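Local coordinates for B-type flagellar hook-associated protein 2 (Pseudomonas aeruginosa, PDB 5FHY), which caps the tip of the growing flagellar filament, helping flagellin subunits polymerise there and keeping them from leaking out of the central channel, at residues Gln37-Ser42 / Ala202-Gly207; Lys48-Ala53 / Gly114-Leu119; Ala60-Gly65 / Thr143-Leu148; Ser64-Ile69 / Leu76-Val81; Asp129-Val134 / Ala149-Thr154. All blocks are in the same frame, centred on the assembly; numbering follows the deposited sequence.

Contact 1 (Gln37-Ser42 / Ala202-Gly207)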
# COMPACT_ATOMS: atom_id res chain seq x y z
N GLN B 37 12.56 40.53 28.95
CA GLN B 37 11.33 41.02 28.37
C GLN B 37 11.66 42.11 27.36
O GLN B 37 12.28 43.12 27.69
CB GLN B 37 10.39 41.55 29.45
CG GLN B 37 9.92 40.47 30.41
CD GLN B 37 9.06 39.42 29.73
OE1 GLN B 37 9.54 38.34 29.39
NE2 GLN B 37 7.79 39.74 29.54
N ILE B 38 11.22 41.91 26.12
CA ILE B 38 11.64 42.77 25.03
C ILE B 38 10.46 43.40 24.32
O ILE B 38 9.49 42.73 23.99
CB ILE B 38 12.49 41.98 24.01
CG1 ILE B 38 13.70 41.35 24.70
CG2 ILE B 38 12.94 42.88 22.86
CD1 ILE B 38 14.77 40.86 23.74
N GLN B 39 10.56 44.71 24.09
CA GLN B 39 9.59 45.41 23.27
C GLN B 39 10.32 45.93 22.04
O GLN B 39 11.49 46.28 22.11
CB GLN B 39 8.95 46.57 24.04
CG GLN B 39 8.10 46.17 25.24
CD GLN B 39 7.42 47.36 25.91
OE1 GLN B 39 7.29 48.43 25.32
NE2 GLN B 39 6.99 47.16 27.15
N VAL B 40 9.61 45.99 20.92
CA VAL B 40 10.14 46.65 19.73
C VAL B 40 9.22 47.81 19.40
O VAL B 40 8.09 47.61 18.96
CB VAL B 40 10.24 45.68 18.53
CG1 VAL B 40 10.64 46.45 17.27
CG2 VAL B 40 11.24 44.57 18.83
N ASN B 41 9.69 49.03 19.62
CA ASN B 41 8.85 50.21 19.41
C ASN B 41 8.94 50.75 17.99
O ASN B 41 7.97 51.30 17.47
CB ASN B 41 9.22 51.31 20.41
CG ASN B 41 8.94 50.92 21.85
OD1 ASN B 41 8.12 50.05 22.13
ND2 ASN B 41 9.63 51.57 22.78
N SER B 42 10.10 50.58 17.36
CA SER B 42 10.28 51.00 15.97
C SER B 42 11.47 50.33 15.32
O SER B 42 12.34 49.78 16.01
CB SER B 42 10.44 52.52 15.89
OG SER B 42 11.56 52.97 16.64
N ALA B 202 10.09 42.93 13.39
CA ALA B 202 8.79 43.58 13.54
C ALA B 202 8.54 44.16 14.93
O ALA B 202 9.15 43.75 15.92
CB ALA B 202 7.68 42.60 13.19
N VAL B 203 7.62 45.11 14.97
CA VAL B 203 7.21 45.81 16.19
C VAL B 203 6.37 44.90 17.10
O VAL B 203 5.57 44.11 16.61
CB VAL B 203 6.41 47.09 15.81
CG1 VAL B 203 5.69 47.68 17.01
CG2 VAL B 203 7.34 48.12 15.16
N THR B 204 6.57 45.00 18.41
CA THR B 204 5.71 44.28 19.34
C THR B 204 4.46 45.12 19.61
O THR B 204 4.51 46.34 19.54
CB THR B 204 6.42 43.97 20.67
OG1 THR B 204 6.73 45.20 21.35
CG2 THR B 204 7.70 43.18 20.43
N GLU B 205 3.35 44.47 19.94
CA GLU B 205 2.11 45.21 20.17
C GLU B 205 2.20 45.95 21.50
O GLU B 205 2.93 45.53 22.40
CB GLU B 205 0.91 44.27 20.17
N ALA B 206 1.48 47.06 21.61
CA ALA B 206 1.60 47.92 22.79
C ALA B 206 1.23 47.14 24.04
O ALA B 206 0.07 46.76 24.23
CB ALA B 206 0.72 49.16 22.64
N GLY B 207 2.21 46.93 24.91
CA GLY B 207 1.99 46.23 26.16
C GLY B 207 2.09 44.71 26.07
O GLY B 207 1.83 44.02 27.05
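Val-40 and Thr-204 join an antiparallel beta-sheet strand, residues 34-42, to the loop that leads from strand 196-200 to strand 210-215. Two hydrogen bonds carry the polar part. Thr-204 N donates to Val-40 O at 3.1 Å, in the carbonyl plane and on a lone pair. In return Val-40 N donates to the side-chain hydroxyl, Val-40 N to Thr-204 OG1 being 3.0 Å with an N-H...O angle of 160°. A side chain therefore takes the place of a backbone acceptor. The torsion explains it: OG1 stands between the backbone N and the carbonyl carbon (chi1 64°), which also brings it to 3.5 Å from Gln-39 CA.

Apolar contacts flank this pair. The side chains of Val-40 and Thr-204 cross at about a right angle, with Val-40 CG2 4.1 Å from Thr-204 CG2. Beyond Thr-204, Ile-210 and Leu-23 continue the packing. Just past Val-40 the strand has a classic beta bulge, where Asn-41 and Ser-42 both face Glu-174 of strand 173-177.

Around the carbonyl of Val-40 the packing is close: Val-203 CA makes a CA-H...O contact with Val-40 O at 3.4 Å, and Val-203 CG1 lies 3.1 Å from Val-40 O.

Contact 2 (Lys48-Ala53 / Gly114-Leu119)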
# COMPACT_ATOMS: atom_id res chain seq x y z
N LYS B 48 14.88 57.19 1.30
CA LYS B 48 14.30 57.01 -0.03
C LYS B 48 13.57 58.29 -0.40
O LYS B 48 12.61 58.69 0.27
CB LYS B 48 13.36 55.80 -0.07
CG LYS B 48 12.66 55.60 -1.41
CD LYS B 48 11.93 54.26 -1.49
CE LYS B 48 11.17 54.12 -2.80
NZ LYS B 48 10.41 52.83 -2.90
N ILE B 49 14.03 58.93 -1.47
CA ILE B 49 13.47 60.22 -1.85
C ILE B 49 12.98 60.21 -3.29
O ILE B 49 13.31 59.32 -4.07
CB ILE B 49 14.51 61.35 -1.70
CG1 ILE B 49 15.58 61.24 -2.78
CG2 ILE B 49 15.14 61.30 -0.31
CD1 ILE B 49 16.52 62.42 -2.84
N ALA B 50 12.20 61.23 -3.63
CA ALA B 50 11.71 61.40 -4.99
C ALA B 50 11.95 62.84 -5.42
O ALA B 50 11.53 63.77 -4.73
CB ALA B 50 10.24 61.04 -5.09
N LEU B 51 12.63 63.03 -6.54
CA LEU B 51 12.96 64.37 -7.01
C LEU B 51 11.79 64.96 -7.77
O LEU B 51 10.75 64.31 -7.91
CB LEU B 51 14.23 64.36 -7.86
CG LEU B 51 15.45 63.68 -7.23
CD1 LEU B 51 16.62 63.67 -8.19
CD2 LEU B 51 15.83 64.34 -5.91
N GLN B 52 11.94 66.19 -8.26
CA GLN B 52 10.87 66.85 -9.00
C GLN B 52 10.48 66.05 -10.24
O GLN B 52 11.33 65.41 -10.86
CB GLN B 52 11.29 68.26 -9.41
CG GLN B 52 11.14 69.31 -8.33
CD GLN B 52 11.47 70.71 -8.81
OE1 GLN B 52 11.02 71.13 -9.88
NE2 GLN B 52 12.25 71.45 -8.02
N ALA B 53 9.20 66.10 -10.59
CA ALA B 53 8.72 65.43 -11.79
C ALA B 53 9.05 66.30 -12.98
O ALA B 53 8.90 67.52 -12.93
CB ALA B 53 7.23 65.16 -11.70
N GLY B 114 4.52 63.60 -14.64
CA GLY B 114 5.61 63.33 -15.55
C GLY B 114 6.44 62.15 -15.07
O GLY B 114 5.92 61.22 -14.47
N SER B 115 7.74 62.20 -15.36
CA SER B 115 8.68 61.20 -14.87
C SER B 115 9.66 61.88 -13.93
O SER B 115 9.97 63.06 -14.09
CB SER B 115 9.41 60.52 -16.03
OG SER B 115 8.51 59.82 -16.87
N ARG B 116 10.15 61.14 -12.94
CA ARG B 116 11.05 61.71 -11.95
C ARG B 116 12.06 60.68 -11.48
O ARG B 116 11.84 59.48 -11.62
CB ARG B 116 10.27 62.25 -10.75
CG ARG B 116 9.78 61.17 -9.79
CD ARG B 116 8.97 61.78 -8.65
NE ARG B 116 7.66 62.20 -9.13
CZ ARG B 116 6.92 63.15 -8.57
NH1 ARG B 116 7.37 63.79 -7.50
NH2 ARG B 116 5.74 63.45 -9.09
N LEU B 117 13.17 61.15 -10.92
CA LEU B 117 14.18 60.23 -10.40
C LEU B 117 13.83 59.83 -8.98
O LEU B 117 13.48 60.68 -8.16
CB LEU B 117 15.57 60.86 -10.46
CG LEU B 117 16.20 61.00 -11.85
CD1 LEU B 117 17.32 62.03 -11.84
CD2 LEU B 117 16.70 59.65 -12.35
N VAL B 118 13.92 58.54 -8.69
CA VAL B 118 13.64 58.03 -7.35
C VAL B 118 14.90 57.34 -6.84
O VAL B 118 15.38 56.37 -7.44
CB VAL B 118 12.44 57.06 -7.34
CG1 VAL B 118 12.28 56.41 -5.96
CG2 VAL B 118 11.16 57.78 -7.74
N LEU B 119 15.45 57.85 -5.75
CA LEU B 119 16.73 57.38 -5.24
C LEU B 119 16.57 56.69 -3.89
O LEU B 119 15.82 57.15 -3.03
CB LEU B 119 17.73 58.53 -5.16
CG LEU B 119 18.25 59.14 -6.46
CD1 LEU B 119 17.22 60.06 -7.13
CD2 LEU B 119 19.53 59.91 -6.20
O HOH W 1 13.47 63.88 -11.36
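Ile-49 and Leu-119 form an antiparallel hydrogen-bonded pair and Ala-50 and Val-118 the next, non-hydrogen-bonded one, with the axes of strands 48-50 and 114-119 4.9 Å apart and their directions 173° apart. They are the two inner strands of a four-stranded antiparallel sheet, and the second belongs to the flagellin hook IN motif. After Ala-50 one more direct bond follows, from Leu-51 N to Leu-117 O (3.0 Å, 179° at the hydrogen). Beyond it a water bridges the backbones, donating to Gln-52 O and accepting from Leu-117 N.

On the face of Ile-49 and Leu-119, Leu-51 CD1 is the meeting point: it touches Leu-117 CB and, at 3.8 Å, Leu-119 CD1. Helix 88-98 packs on this side through Met-91 and Ile-95.

The side of Ala-50 and Val-118 carries Arg-116. Its CD rests against Ala-50 CB at 3.9 Å and the carbonyl oxygen of Leu-51, before the chain bends at chi3 (74°). The guanidinium is claimed chiefly from outside, by a salt bridge of NH2 to Asp-111 and a hydrogen bond to Gly-161 O; a sodium ion lies about 4 Å from the side chain. Lys-48 makes a cation-pi contact with Tyr-36 of a second subunit, whose Leu-180 packs on Arg-116. Over one face of the guanidinium sits Ala-53 CB, 3.3 Å above the plane, displaced toward the rim and 3.5 Å from Arg-116 NH2.

Contact 3 (Ala60-Gly65 / Thr143-Leu148)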
# COMPACT_ATOMS: atom_id res chain seq x y z
N ALA B 60 12.66 65.69 -22.91
CA ALA B 60 13.38 66.54 -21.97
C ALA B 60 14.86 66.20 -21.92
O ALA B 60 15.25 65.04 -21.79
CB ALA B 60 12.76 66.43 -20.58
N LYS B 61 15.69 67.23 -22.01
CA LYS B 61 17.13 67.09 -21.92
C LYS B 61 17.66 68.12 -20.93
O LYS B 61 17.28 69.29 -20.99
CB LYS B 61 17.80 67.25 -23.29
CG LYS B 61 17.22 66.36 -24.38
CD LYS B 61 18.32 65.87 -25.31
CE LYS B 61 19.32 65.01 -24.56
NZ LYS B 61 20.45 64.54 -25.41
N PHE B 62 18.53 67.69 -20.03
CA PHE B 62 18.99 68.55 -18.95
C PHE B 62 20.11 69.51 -19.35
O PHE B 62 20.96 69.19 -20.19
CB PHE B 62 19.44 67.70 -17.77
CG PHE B 62 18.32 66.97 -17.08
CD1 PHE B 62 17.35 67.67 -16.38
CD2 PHE B 62 18.23 65.59 -17.13
CE1 PHE B 62 16.32 67.02 -15.74
CE2 PHE B 62 17.20 64.93 -16.49
CZ PHE B 62 16.24 65.64 -15.80
N ASN B 63 20.10 70.69 -18.75
CA ASN B 63 21.20 71.64 -18.86
C ASN B 63 22.52 71.03 -18.40
O ASN B 63 22.52 70.02 -17.68
CB ASN B 63 20.90 72.90 -18.03
CG ASN B 63 19.82 73.75 -18.63
OD1 ASN B 63 19.48 73.61 -19.80
ND2 ASN B 63 19.26 74.65 -17.83
N SER B 64 23.63 71.64 -18.79
CA SER B 64 24.94 71.15 -18.37
C SER B 64 25.18 71.50 -16.90
O SER B 64 24.58 72.44 -16.38
CB SER B 64 26.04 71.76 -19.26
OG SER B 64 27.34 71.39 -18.82
N GLY B 65 26.02 70.72 -16.23
CA GLY B 65 26.36 71.00 -14.84
C GLY B 65 26.94 69.81 -14.10
O GLY B 65 27.54 68.92 -14.71
N THR B 143 15.42 71.72 -20.00
CA THR B 143 14.98 71.75 -18.61
C THR B 143 16.13 72.08 -17.66
O THR B 143 17.28 71.73 -17.92
CB THR B 143 14.37 70.40 -18.17
OG1 THR B 143 15.30 69.35 -18.45
CG2 THR B 143 13.06 70.14 -18.89
N SER B 144 15.80 72.77 -16.58
CA SER B 144 16.80 73.18 -15.60
C SER B 144 17.40 71.96 -14.92
O SER B 144 16.70 70.98 -14.67
CB SER B 144 16.17 74.12 -14.57
OG SER B 144 17.09 74.44 -13.55
N LEU B 145 18.69 72.02 -14.61
CA LEU B 145 19.34 70.94 -13.88
C LEU B 145 19.12 71.16 -12.39
O LEU B 145 19.19 70.23 -11.59
CB LEU B 145 20.83 70.86 -14.20
CG LEU B 145 21.61 69.65 -13.67
CD1 LEU B 145 21.33 68.42 -14.52
CD2 LEU B 145 23.10 69.94 -13.62
N SER B 146 18.84 72.41 -12.03
CA SER B 146 18.70 72.80 -10.63
C SER B 146 17.48 72.19 -9.93
O SER B 146 17.45 72.11 -8.70
CB SER B 146 18.64 74.33 -10.53
OG SER B 146 17.54 74.84 -11.25
N GLN B 147 16.48 71.77 -10.70
CA GLN B 147 15.26 71.24 -10.10
C GLN B 147 15.44 69.79 -9.64
O GLN B 147 14.48 69.16 -9.18
CB GLN B 147 14.07 71.35 -11.06
CG GLN B 147 14.21 70.63 -12.38
CD GLN B 147 12.98 70.77 -13.26
OE1 GLN B 147 11.89 71.08 -12.77
NE2 GLN B 147 13.14 70.52 -14.55
N LEU B 148 16.65 69.27 -9.76
CA LEU B 148 16.96 67.94 -9.25
C LEU B 148 17.61 68.03 -7.87
O LEU B 148 18.04 67.02 -7.32
CB LEU B 148 17.88 67.18 -10.21
CG LEU B 148 17.32 66.77 -11.57
CD1 LEU B 148 18.29 65.83 -12.27
CD2 LEU B 148 15.95 66.13 -11.43
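Phe-62 runs its side chain past four residues of segment 143-148. At its root, CB meets Leu-145 CD1 at 3.8 Å. The first torsion sets CG anti to the carbonyl carbon (chi1 -68°), where it lies 4.1 Å from Thr-143 OG1. One step further, CD1 comes within 3.4 Å of Thr-143 OG1 and also approaches Ser-144 O, which lies at the ring edge near its plane; CE1 stays beside the same two oxygens. At the end, Phe-62 and Leu-148 reach toward each other tip to tip: Leu-148 CD1 stands over one face, offset toward the rim, 4.1 Å from Phe-62 CZ. Leu-88 and Met-91 of helix 88-98 also pack on the ring.

Backbone bonds run beside this packing. Thr-143 N donates to Lys-61 O at 3.2 Å, an oxygen that Thr-143 OG1 also reaches in a weak bond, and Asn-63 N donates to Thr-143 O at 3.1 Å. Leu-145 CD2 lies 3.6 Å from Gly-65 CA.

The paired bonds around Phe-62 and Thr-143 make a single beta bridge between two loops; the second loop continues through an ST turn, Ser-144 OG accepting from Ser-146 N, into a 3-10 segment, 146-148.

Contact 4 (Ser64-Ile69 / Leu76-Val81)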
# COMPACT_ATOMS: atom_id res chain seq x y z
N SER B 64 23.63 71.64 -18.79
CA SER B 64 24.94 71.15 -18.37
C SER B 64 25.18 71.50 -16.90
O SER B 64 24.58 72.44 -16.38
CB SER B 64 26.04 71.76 -19.26
OG SER B 64 27.34 71.39 -18.82
N GLY B 65 26.02 70.72 -16.23
CA GLY B 65 26.36 71.00 -14.84
C GLY B 65 26.94 69.81 -14.10
O GLY B 65 27.54 68.92 -14.71
N THR B 66 26.76 69.79 -12.78
CA THR B 66 27.31 68.73 -11.94
C THR B 66 26.35 68.28 -10.83
O THR B 66 25.68 69.10 -10.20
CB THR B 66 28.65 69.16 -11.29
OG1 THR B 66 29.45 69.86 -12.25
CG2 THR B 66 29.43 67.95 -10.78
N LEU B 67 26.30 66.97 -10.58
CA LEU B 67 25.51 66.42 -9.48
C LEU B 67 26.40 65.87 -8.38
O LEU B 67 27.20 64.96 -8.61
CB LEU B 67 24.56 65.32 -9.97
CG LEU B 67 23.37 65.65 -10.87
CD1 LEU B 67 22.35 64.52 -10.81
CD2 LEU B 67 22.74 66.98 -10.51
N ASN B 68 26.26 66.41 -7.17
CA ASN B 68 26.98 65.87 -6.02
C ASN B 68 25.99 65.25 -5.05
O ASN B 68 25.22 65.95 -4.39
CB ASN B 68 27.81 66.94 -5.33
CG ASN B 68 28.97 67.43 -6.18
OD1 ASN B 68 29.97 66.74 -6.33
ND2 ASN B 68 28.83 68.62 -6.74
N ILE B 69 26.03 63.92 -4.96
CA ILE B 69 25.07 63.18 -4.16
C ILE B 69 25.78 62.61 -2.94
O ILE B 69 26.86 62.04 -3.05
CB ILE B 69 24.43 62.04 -4.97
CG1 ILE B 69 23.69 62.60 -6.19
CG2 ILE B 69 23.49 61.21 -4.10
CD1 ILE B 69 23.15 61.53 -7.12
N LEU B 76 29.27 60.70 -2.83
CA LEU B 76 29.41 59.97 -4.09
C LEU B 76 30.35 60.74 -5.01
O LEU B 76 30.53 61.94 -4.83
CB LEU B 76 28.04 59.77 -4.75
CG LEU B 76 27.18 58.58 -4.30
CD1 LEU B 76 26.70 58.74 -2.86
CD2 LEU B 76 25.99 58.38 -5.23
N PRO B 77 30.96 60.05 -5.98
CA PRO B 77 31.72 60.72 -7.04
C PRO B 77 30.91 61.84 -7.68
O PRO B 77 29.71 61.65 -7.91
CB PRO B 77 32.00 59.61 -8.04
CG PRO B 77 32.04 58.38 -7.21
CD PRO B 77 31.07 58.58 -6.08
N ALA B 78 31.53 62.99 -7.93
CA ALA B 78 30.84 64.08 -8.60
C ALA B 78 30.40 63.62 -9.98
O ALA B 78 31.20 63.10 -10.76
CB ALA B 78 31.74 65.30 -8.70
N ILE B 79 29.12 63.83 -10.29
CA ILE B 79 28.60 63.43 -11.59
C ILE B 79 28.55 64.62 -12.54
O ILE B 79 27.87 65.61 -12.27
CB ILE B 79 27.18 62.83 -11.48
CG1 ILE B 79 27.20 61.52 -10.69
CG2 ILE B 79 26.59 62.60 -12.86
CD1 ILE B 79 25.87 60.82 -10.65
N THR B 80 29.26 64.50 -13.66
CA THR B 80 29.24 65.54 -14.67
C THR B 80 28.14 65.24 -15.68
O THR B 80 28.09 64.16 -16.25
CB THR B 80 30.59 65.65 -15.41
OG1 THR B 80 31.61 66.04 -14.49
CG2 THR B 80 30.51 66.68 -16.54
N VAL B 81 27.25 66.21 -15.87
CA VAL B 81 26.15 66.04 -16.80
C VAL B 81 26.58 66.66 -18.11
O VAL B 81 26.88 67.85 -18.18
CB VAL B 81 24.85 66.70 -16.30
CG1 VAL B 81 23.72 66.47 -17.31
CG2 VAL B 81 24.47 66.16 -14.93
O HOH W 2 29.76 64.45 -4.53
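Ser-64 opens the contact beside Val-81, its OG 3.6 Å from Val-81 O, although the firm partner of that hydroxyl is Asp-137. Gly-65 and Val-81 form an antiparallel hydrogen-bonded pair. Val-81 N donates to Gly-65 O at 3.0 Å from above the carbonyl plane, 36° out of it.

Thr-66 faces Thr-80 in a non-hydrogen-bonded pair. With chi1 at -42° its OG1 lies beside the backbone N, and CG2, anti to that N, lies 3.2 Å from Ile-79 O; its CA makes a CA-H...O contact with the same oxygen. Leu-67 then pairs with Ile-79 through two bonds: Leu-67 N to Ile-79 O is 2.7 Å, and Ile-79 N returns to Leu-67 O at 2.8 Å. Segments 64-69 and 76-81 are the two arms of a beta hairpin, strands 65-71 and 74-81, within the flagellin hook IN motif. On the face of Leu-67, its CB meets Ile-79 CB at 3.9 Å and its CG touches Val-81 CG2; Met-91 and Ala-98 of helix 88-98 pack against this face.

Asn-68 brings OD1 to Ala-78 CB at 3.3 Å, and a water donates both to that OD1 and to Leu-76 O. At Ile-69 the carbonyl oxygen accepts from Leu-76 N, which lies nearly in line with the C=O bond, while Ile-69 CG2 packs against Leu-76 CD2 at 3.9 Å.

Contact 5 (Asp129-Val134 / Ala149-Thr154)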
# COMPACT_ATOMS: atom_id res chain seq x y z
N ASP B 129 20.41 60.44 5.47
CA ASP B 129 19.49 60.87 4.43
C ASP B 129 20.23 61.11 3.12
O ASP B 129 21.40 61.49 3.14
CB ASP B 129 18.75 62.15 4.85
CG ASP B 129 17.77 61.93 5.99
OD1 ASP B 129 17.06 60.90 5.99
OD2 ASP B 129 17.71 62.78 6.90
N ILE B 130 19.56 60.88 2.00
CA ILE B 130 20.16 61.13 0.69
C ILE B 130 20.05 62.62 0.36
O ILE B 130 18.97 63.20 0.45
CB ILE B 130 19.49 60.30 -0.42
CG1 ILE B 130 19.50 58.81 -0.07
CG2 ILE B 130 20.19 60.52 -1.76
CD1 ILE B 130 18.74 57.95 -1.06
N LYS B 131 21.16 63.23 -0.03
CA LYS B 131 21.18 64.65 -0.39
C LYS B 131 21.70 64.84 -1.81
O LYS B 131 22.64 64.17 -2.24
CB LYS B 131 22.03 65.45 0.60
CG LYS B 131 22.06 66.94 0.32
CD LYS B 131 22.78 67.72 1.41
CE LYS B 131 22.53 69.22 1.26
NZ LYS B 131 23.19 70.04 2.32
N VAL B 132 21.08 65.78 -2.53
CA VAL B 132 21.46 66.09 -3.90
C VAL B 132 21.76 67.58 -4.05
O VAL B 132 20.87 68.42 -3.88
CB VAL B 132 20.36 65.69 -4.90
CG1 VAL B 132 20.83 65.98 -6.33
CG2 VAL B 132 20.00 64.22 -4.74
N GLU B 133 23.01 67.90 -4.36
CA GLU B 133 23.43 69.27 -4.62
C GLU B 133 23.66 69.49 -6.12
O GLU B 133 24.26 68.64 -6.79
CB GLU B 133 24.71 69.60 -3.84
CG GLU B 133 24.47 69.91 -2.37
CD GLU B 133 25.74 69.84 -1.53
OE1 GLU B 133 26.58 68.94 -1.79
OE2 GLU B 133 25.90 70.66 -0.61
N VAL B 134 23.20 70.62 -6.65
CA VAL B 134 23.24 70.85 -8.10
C VAL B 134 23.89 72.18 -8.47
O VAL B 134 23.45 73.24 -8.02
CB VAL B 134 21.83 70.83 -8.72
CG1 VAL B 134 21.91 71.16 -10.21
CG2 VAL B 134 21.16 69.48 -8.50
N ALA B 149 17.67 69.24 -7.32
CA ALA B 149 18.28 69.43 -6.01
C ALA B 149 17.35 68.91 -4.93
O ALA B 149 16.13 68.94 -5.08
CB ALA B 149 18.62 70.91 -5.78
N PHE B 150 17.93 68.43 -3.84
CA PHE B 150 17.16 67.88 -2.73
C PHE B 150 17.89 68.12 -1.42
O PHE B 150 19.00 67.62 -1.21
CB PHE B 150 16.91 66.38 -2.95
CG PHE B 150 15.88 65.78 -2.02
CD1 PHE B 150 14.54 65.69 -2.40
CD2 PHE B 150 16.24 65.28 -0.78
CE1 PHE B 150 13.60 65.14 -1.55
CE2 PHE B 150 15.30 64.72 0.07
CZ PHE B 150 13.98 64.65 -0.32
N ASP B 151 17.26 68.88 -0.54
CA ASP B 151 17.84 69.14 0.77
C ASP B 151 16.93 68.54 1.84
O ASP B 151 15.84 69.05 2.10
CB ASP B 151 18.03 70.65 0.99
CG ASP B 151 18.66 70.97 2.33
OD1 ASP B 151 19.33 70.08 2.90
OD2 ASP B 151 18.50 72.11 2.80
N PRO B 152 17.37 67.43 2.45
CA PRO B 152 16.65 66.66 3.48
C PRO B 152 16.23 67.50 4.68
O PRO B 152 15.30 67.13 5.40
CB PRO B 152 17.66 65.60 3.89
CG PRO B 152 18.52 65.42 2.71
CD PRO B 152 18.65 66.78 2.09
N ALA B 153 16.90 68.63 4.89
CA ALA B 153 16.57 69.52 6.00
C ALA B 153 15.28 70.28 5.73
O ALA B 153 14.59 70.70 6.66
CB ALA B 153 17.71 70.49 6.26
N THR B 154 14.95 70.47 4.45
CA THR B 154 13.78 71.25 4.08
C THR B 154 12.69 70.41 3.40
O THR B 154 11.53 70.82 3.35
CB THR B 154 14.15 72.40 3.13
OG1 THR B 154 14.73 71.87 1.93
CG2 THR B 154 15.14 73.35 3.79
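Val-132 and Phe-150 form the tight centre of this contact. Val-132 N donates to Phe-150 O at 3.1 Å and Phe-150 N to Val-132 O at 2.9 Å, each in the carbonyl plane and on a lone pair. The side chains cross at about a right angle, with Val-132 CB 4.0 Å from Phe-150 CB. Phe-150 CG is anti to the backbone N (chi1 -168°), and further out CD2 of the ring lies 3.6 Å from Ile-130 O. The ring packs on Ile-49, and Leu-51 lies against Phe-150 CB.

Pro-152 closes the other end of the packed part. Its CG lies 3.2 Å from Ile-130 O and its CB 3.7 Å from Asp-129 CB, the two side chains sliding past each other in opposite directions. This is a single antiparallel bridge: the loop 149-154 runs alongside strand 130-136, an outer strand of the three-stranded sheet whose middle strand is 65-71, and meets it on the side away from that strand.

The looser side is led by Lys-131 and Asp-151, both partly exposed. Their side chains lie side by side and point the same way, yet the salt bridge from Lys-131 NZ to Asp-151 OD1 is long, 3.9 Å. At the opposite end of the bridge, exposed Ala-149 offers its CB to Val-134 CG2 at 4.0 Å.

Overall arrangement
Contacts 2 to 5 cluster in one domain, their centres 12 to 17 Å apart, whereas contact 1 lies in a second, 32 to 46 Å away. Along the chain contact 1 encloses the others, since strand 34-42 enters before the cluster and loop 202-207 returns after it, making the larger domain an insertion. Contact 4 is nested within contact 2, and contact 3 crosses contacts 2 and 5. Contacts 4 and 5 share the sheet of strands 65-71 and 130-136, contact 2 lies in the four-stranded sheet of 48-50 and 114-121, and Phe-150 and Leu-148 bridge toward it. Helix 88-98 packs against contacts 2, 3 and 4, joining both sheets in this fragment of the filament cap protein.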